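Local coordinates for protein Cyclo(L-leucyl-L-phenylalanyl) synthase (Streptomyces noursei, PDB 3OQV) that makes cyclodipeptides such as cyclo(L-phenylalanyl-L-leucyl) from two aminoacyl-tRNAs without ATP, as a step in the biosynthesis of the antibacterial albonoursin, at residues Ala38-Phe43 / Cys201-Thr206; Val64-Thr69 / Phe114-Leu119. One frame throughout, in Å; residues are numbered along the deposited sequence.

Interaction 1: residues Ala38-Phe43 / Cys201-Thr206; sequences AGNSYF and CYHIDT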
# COMPACT_ATOMS: atom_id res chain seq x y z
N ALA A 38 -3.31 6.79 1.85
CA ALA A 38 -3.78 8.09 2.28
C ALA A 38 -4.30 8.03 3.71
O ALA A 38 -4.30 9.04 4.42
CB ALA A 38 -4.85 8.59 1.33
N GLY A 39 -4.65 6.83 4.17
CA GLY A 39 -5.05 6.63 5.57
C GLY A 39 -3.92 6.69 6.58
O GLY A 39 -4.08 7.26 7.66
N ASN A 40 -2.77 6.11 6.24
CA ASN A 40 -1.85 5.55 7.24
C ASN A 40 -1.05 6.64 7.97
O ASN A 40 -0.11 7.21 7.41
CB ASN A 40 -0.88 4.57 6.57
CG ASN A 40 0.14 4.00 7.54
OD1 ASN A 40 0.19 4.38 8.71
ND2 ASN A 40 0.98 3.09 7.04
N SER A 41 -1.45 6.96 9.20
CA SER A 41 -0.94 8.17 9.84
C SER A 41 0.49 8.00 10.34
O SER A 41 1.14 8.96 10.76
CB SER A 41 -1.87 8.63 10.98
OG SER A 41 -1.98 7.64 11.98
N TYR A 42 1.01 6.78 10.23
CA TYR A 42 2.43 6.53 10.38
C TYR A 42 3.26 7.48 9.53
O TYR A 42 4.34 7.91 9.93
CB TYR A 42 2.76 5.09 10.02
CG TYR A 42 2.84 4.17 11.21
CD1 TYR A 42 1.76 3.38 11.58
CD2 TYR A 42 4.00 4.09 11.97
CE1 TYR A 42 1.83 2.52 12.67
CE2 TYR A 42 4.09 3.24 13.06
CZ TYR A 42 3.00 2.46 13.41
OH TYR A 42 3.08 1.62 14.49
N PHE A 43 2.75 7.79 8.34
CA PHE A 43 3.52 8.51 7.33
C PHE A 43 3.40 10.03 7.47
O PHE A 43 2.93 10.73 6.57
CB PHE A 43 3.17 8.04 5.91
CG PHE A 43 3.82 6.73 5.53
CD1 PHE A 43 5.17 6.68 5.22
CD2 PHE A 43 3.10 5.55 5.57
CE1 PHE A 43 5.78 5.46 4.89
CE2 PHE A 43 3.70 4.34 5.27
CZ PHE A 43 5.04 4.29 4.92
N CYS A 201 7.72 -3.21 3.16
CA CYS A 201 7.86 -2.63 4.50
C CYS A 201 6.50 -2.22 5.02
O CYS A 201 5.76 -1.51 4.35
CB CYS A 201 8.78 -1.41 4.46
SG CYS A 201 10.36 -1.72 3.66
N TYR A 202 6.13 -2.73 6.19
CA TYR A 202 4.82 -2.42 6.75
C TYR A 202 4.93 -2.01 8.23
O TYR A 202 5.84 -2.44 8.93
CB TYR A 202 3.86 -3.60 6.59
CG TYR A 202 4.22 -4.81 7.44
CD1 TYR A 202 3.62 -5.00 8.69
CD2 TYR A 202 5.11 -5.77 6.99
CE1 TYR A 202 3.94 -6.10 9.49
CE2 TYR A 202 5.45 -6.89 7.78
CZ TYR A 202 4.84 -7.04 9.02
OH TYR A 202 5.16 -8.10 9.83
N HIS A 203 3.99 -1.19 8.68
CA HIS A 203 3.86 -0.86 10.10
C HIS A 203 2.83 -1.76 10.77
O HIS A 203 1.94 -2.29 10.10
CB HIS A 203 3.47 0.62 10.25
CG HIS A 203 4.46 1.56 9.63
ND1 HIS A 203 4.35 2.00 8.32
CD2 HIS A 203 5.58 2.13 10.13
CE1 HIS A 203 5.36 2.82 8.05
NE2 HIS A 203 6.11 2.92 9.13
N ILE A 204 2.97 -1.98 12.08
CA ILE A 204 2.00 -2.79 12.82
C ILE A 204 0.62 -2.16 12.78
O ILE A 204 0.49 -0.94 12.66
CB ILE A 204 2.41 -3.01 14.32
CG1 ILE A 204 2.26 -1.71 15.12
CG2 ILE A 204 3.83 -3.58 14.42
CD1 ILE A 204 2.62 -1.85 16.60
N ASP A 205 -0.42 -2.98 12.88
CA ASP A 205 -1.77 -2.49 13.07
C ASP A 205 -2.34 -1.92 11.77
O ASP A 205 -3.38 -1.25 11.78
CB ASP A 205 -1.81 -1.41 14.16
CG ASP A 205 -1.56 -1.98 15.56
OD1 ASP A 205 -1.62 -3.22 15.71
OD2 ASP A 205 -1.30 -1.18 16.49
N THR A 206 -1.67 -2.17 10.65
CA THR A 206 -2.21 -1.74 9.37
C THR A 206 -2.91 -2.88 8.65
O THR A 206 -2.74 -4.05 9.01
CB THR A 206 -1.11 -1.12 8.47
OG1 THR A 206 -0.06 -2.07 8.25
CG2 THR A 206 -0.53 0.12 9.13
O HOH W 1 5.19 -0.59 13.32
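The irregular loop around Tyr42 faces His203, first residue of a type II turn to Thr206, with the CA atoms of Tyr42 and His203 7.5 Å apart. The two side chains pass antiparallel to each other and form an offset stack, ring centroids 4.1 Å apart and planes at 20°. Each CB lies over the other ring: His203 CB is 3.4 Å from the Tyr42 ring centroid, a CH-pi contact, and Tyr42 CB answers over the imidazole. With His203 CG anti to its carbonyl carbon (chi1 -59°), that atom is set against Tyr42 CG and CD2. The imidazole also meets a second aromatic ring in an offset edge-to-face pair, its edge turned to Phe43, planes at 86°, with His203 CE1 3.5 Å from Phe43 CZ. Beside this cluster, Asn40 ND2 comes 3.9 Å from Thr206 CG2, while Asn40 OD1 accepts from Tyr42 N in an Asx turn, the donor N standing above the carbonyl plane. Thr206 OG1 donates to His203 O at 2.7 Å, tying the turn together. A water takes the N-H of Ile204 and bridges to Tyr42 OH. Asn40 probably acts in substrate binding and catalysis; its side chain lies beside that of the proposed nucleophile Ser37. Phe43 packs on Thr48 and Leu51 of helix 45-58 and on Ile34 and Ile36 of strand 29-37, while Ile204 leans on Val229 of strand 225-229.

Interaction 2: residues Val64-Thr69 / Phe114-Leu119; sequences VVYVDT and FRVRSL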
# COMPACT_ATOMS: atom_id res chain seq x y z
N VAL A 64 8.46 3.57 -4.08
CA VAL A 64 7.48 4.17 -3.18
C VAL A 64 6.19 4.35 -3.96
O VAL A 64 6.17 4.94 -5.05
CB VAL A 64 7.94 5.55 -2.67
CG1 VAL A 64 6.95 6.07 -1.65
CG2 VAL A 64 9.32 5.47 -2.07
N VAL A 65 5.14 3.70 -3.48
CA VAL A 65 3.87 3.74 -4.17
C VAL A 65 2.84 4.32 -3.22
O VAL A 65 2.63 3.82 -2.12
CB VAL A 65 3.43 2.34 -4.64
CG1 VAL A 65 2.10 2.40 -5.38
CG2 VAL A 65 4.53 1.73 -5.54
N TYR A 66 2.24 5.43 -3.63
CA TYR A 66 1.15 5.99 -2.85
C TYR A 66 -0.20 5.64 -3.47
O TYR A 66 -0.36 5.58 -4.69
CB TYR A 66 1.34 7.49 -2.65
CG TYR A 66 1.25 8.32 -3.90
CD1 TYR A 66 0.05 8.93 -4.26
CD2 TYR A 66 2.38 8.60 -4.66
CE1 TYR A 66 -0.05 9.73 -5.38
CE2 TYR A 66 2.30 9.45 -5.78
CZ TYR A 66 1.08 10.00 -6.13
OH TYR A 66 0.95 10.82 -7.23
N VAL A 67 -1.13 5.23 -2.61
CA VAL A 67 -2.36 4.61 -3.09
C VAL A 67 -3.43 5.67 -3.30
O VAL A 67 -3.99 6.21 -2.34
CB VAL A 67 -2.87 3.57 -2.10
CG1 VAL A 67 -4.08 2.84 -2.68
CG2 VAL A 67 -1.76 2.58 -1.78
N ASP A 68 -3.69 5.99 -4.56
CA ASP A 68 -4.56 7.10 -4.92
C ASP A 68 -5.88 6.58 -5.49
O ASP A 68 -6.75 7.37 -5.86
CB ASP A 68 -3.86 8.05 -5.91
CG ASP A 68 -3.44 7.35 -7.20
OD1 ASP A 68 -3.12 6.15 -7.18
OD2 ASP A 68 -3.39 8.04 -8.24
N THR A 69 -6.07 5.26 -5.47
CA THR A 69 -7.14 4.63 -6.24
C THR A 69 -8.28 4.18 -5.34
O THR A 69 -8.04 3.67 -4.24
CB THR A 69 -6.61 3.40 -7.02
OG1 THR A 69 -5.77 2.63 -6.16
CG2 THR A 69 -5.81 3.85 -8.22
N PHE A 114 15.05 6.81 -5.29
CA PHE A 114 13.73 6.26 -5.05
C PHE A 114 12.89 6.40 -6.30
O PHE A 114 12.94 7.42 -6.97
CB PHE A 114 13.08 6.99 -3.87
CG PHE A 114 13.90 6.95 -2.61
CD1 PHE A 114 13.93 5.80 -1.83
CD2 PHE A 114 14.77 7.99 -2.30
CE1 PHE A 114 14.74 5.72 -0.69
CE2 PHE A 114 15.59 7.93 -1.17
CZ PHE A 114 15.58 6.79 -0.38
N ARG A 115 12.16 5.35 -6.65
CA ARG A 115 11.16 5.47 -7.71
C ARG A 115 9.78 5.62 -7.10
O ARG A 115 9.26 4.69 -6.50
CB ARG A 115 11.19 4.28 -8.65
CG ARG A 115 10.21 4.40 -9.81
CD ARG A 115 10.47 3.34 -10.87
NE ARG A 115 10.40 1.99 -10.32
CZ ARG A 115 10.92 0.91 -10.89
NH1 ARG A 115 11.56 1.01 -12.05
NH2 ARG A 115 10.81 -0.28 -10.31
N VAL A 116 9.20 6.81 -7.24
CA VAL A 116 7.96 7.14 -6.55
C VAL A 116 6.85 7.30 -7.56
O VAL A 116 6.95 8.12 -8.47
CB VAL A 116 8.10 8.45 -5.77
CG1 VAL A 116 6.81 8.80 -5.04
CG2 VAL A 116 9.28 8.38 -4.80
N ARG A 117 5.82 6.47 -7.45
CA ARG A 117 4.70 6.50 -8.38
C ARG A 117 3.39 6.36 -7.61
O ARG A 117 3.36 5.77 -6.53
CB ARG A 117 4.83 5.38 -9.41
CG ARG A 117 6.04 5.53 -10.34
CD ARG A 117 6.11 4.38 -11.33
NE ARG A 117 6.65 3.19 -10.69
CZ ARG A 117 6.99 2.09 -11.33
NH1 ARG A 117 6.74 1.97 -12.63
NH2 ARG A 117 7.48 1.05 -10.65
N SER A 118 2.30 6.89 -8.18
CA SER A 118 0.96 6.56 -7.70
C SER A 118 0.60 5.13 -8.09
O SER A 118 1.11 4.60 -9.07
CB SER A 118 -0.06 7.51 -8.31
OG SER A 118 -0.09 7.35 -9.73
N LEU A 119 -0.33 4.51 -7.35
CA LEU A 119 -0.84 3.20 -7.76
C LEU A 119 -1.52 3.28 -9.13
O LEU A 119 -1.34 2.42 -9.98
CB LEU A 119 -1.80 2.62 -6.72
CG LEU A 119 -2.33 1.19 -6.95
CD1 LEU A 119 -1.20 0.19 -7.25
CD2 LEU A 119 -3.11 0.71 -5.74
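Val64 and Val116 run alongside one another in the same sense, with Val64 CB 3.8 Å from Val116 CG2. They pair two parallel strands of the Rossmann-fold sheet, joined through a mainly helical connection, with 114-118 as an outermost strand. Four backbone bonds run from Val64 N to Arg115 O at one end to Leu119 N to Tyr66 O at the other. On the face shared with Val64 and Val116, the Tyr66 ring lies across Ser118, whose CA sits 3.7 Å above the ring plane, over its centre, and whose CB makes a CH-pi contact. Tyr66 CG, between its own N and carbonyl carbon (chi1 66°), is thereby placed near Ser118 CA; the Tyr66 OH is hydrogen-bonded to Arg97 NE of helix 82-107. On the other face, Arg115 CD lies over one face of the Arg117 guanidinium, toward its rim, and both arginines form salt bridges with Asp63, which probably eases the closeness of their like charges. Where strand 114-118 gives way to helix 119-122, Ser118 is the N-cap, its OG accepting from Glu121 N, and Asp68 OD2 is hydrogen-bonded to Ser120 OG. Leu119 lies alongside Val67 and meets Thr69 at about a right angle, CD2 3.3 Å from Thr69 OG1.

How the interactions relate
Both interactions reach the same parallel sheet, with their centres 14 Å apart and their nearest atoms about 4 Å apart without touching. Interaction 2 is nested in the chain between the segments of interaction 1. Strand 29-37 separates their strands and ends at the proposed nucleophile Ser37, about 3 Å from Asn40 between the nearest side-chain atoms. The two contacts approach the pocket from the C-terminal ends of two different strands: the side chain of Val67 in interaction 2 is about 4 Å from the bound dithiane diol and about 3 Å from that of Glu182, while the side chain of Thr206 in interaction 1 is about 5 Å from the same ligand.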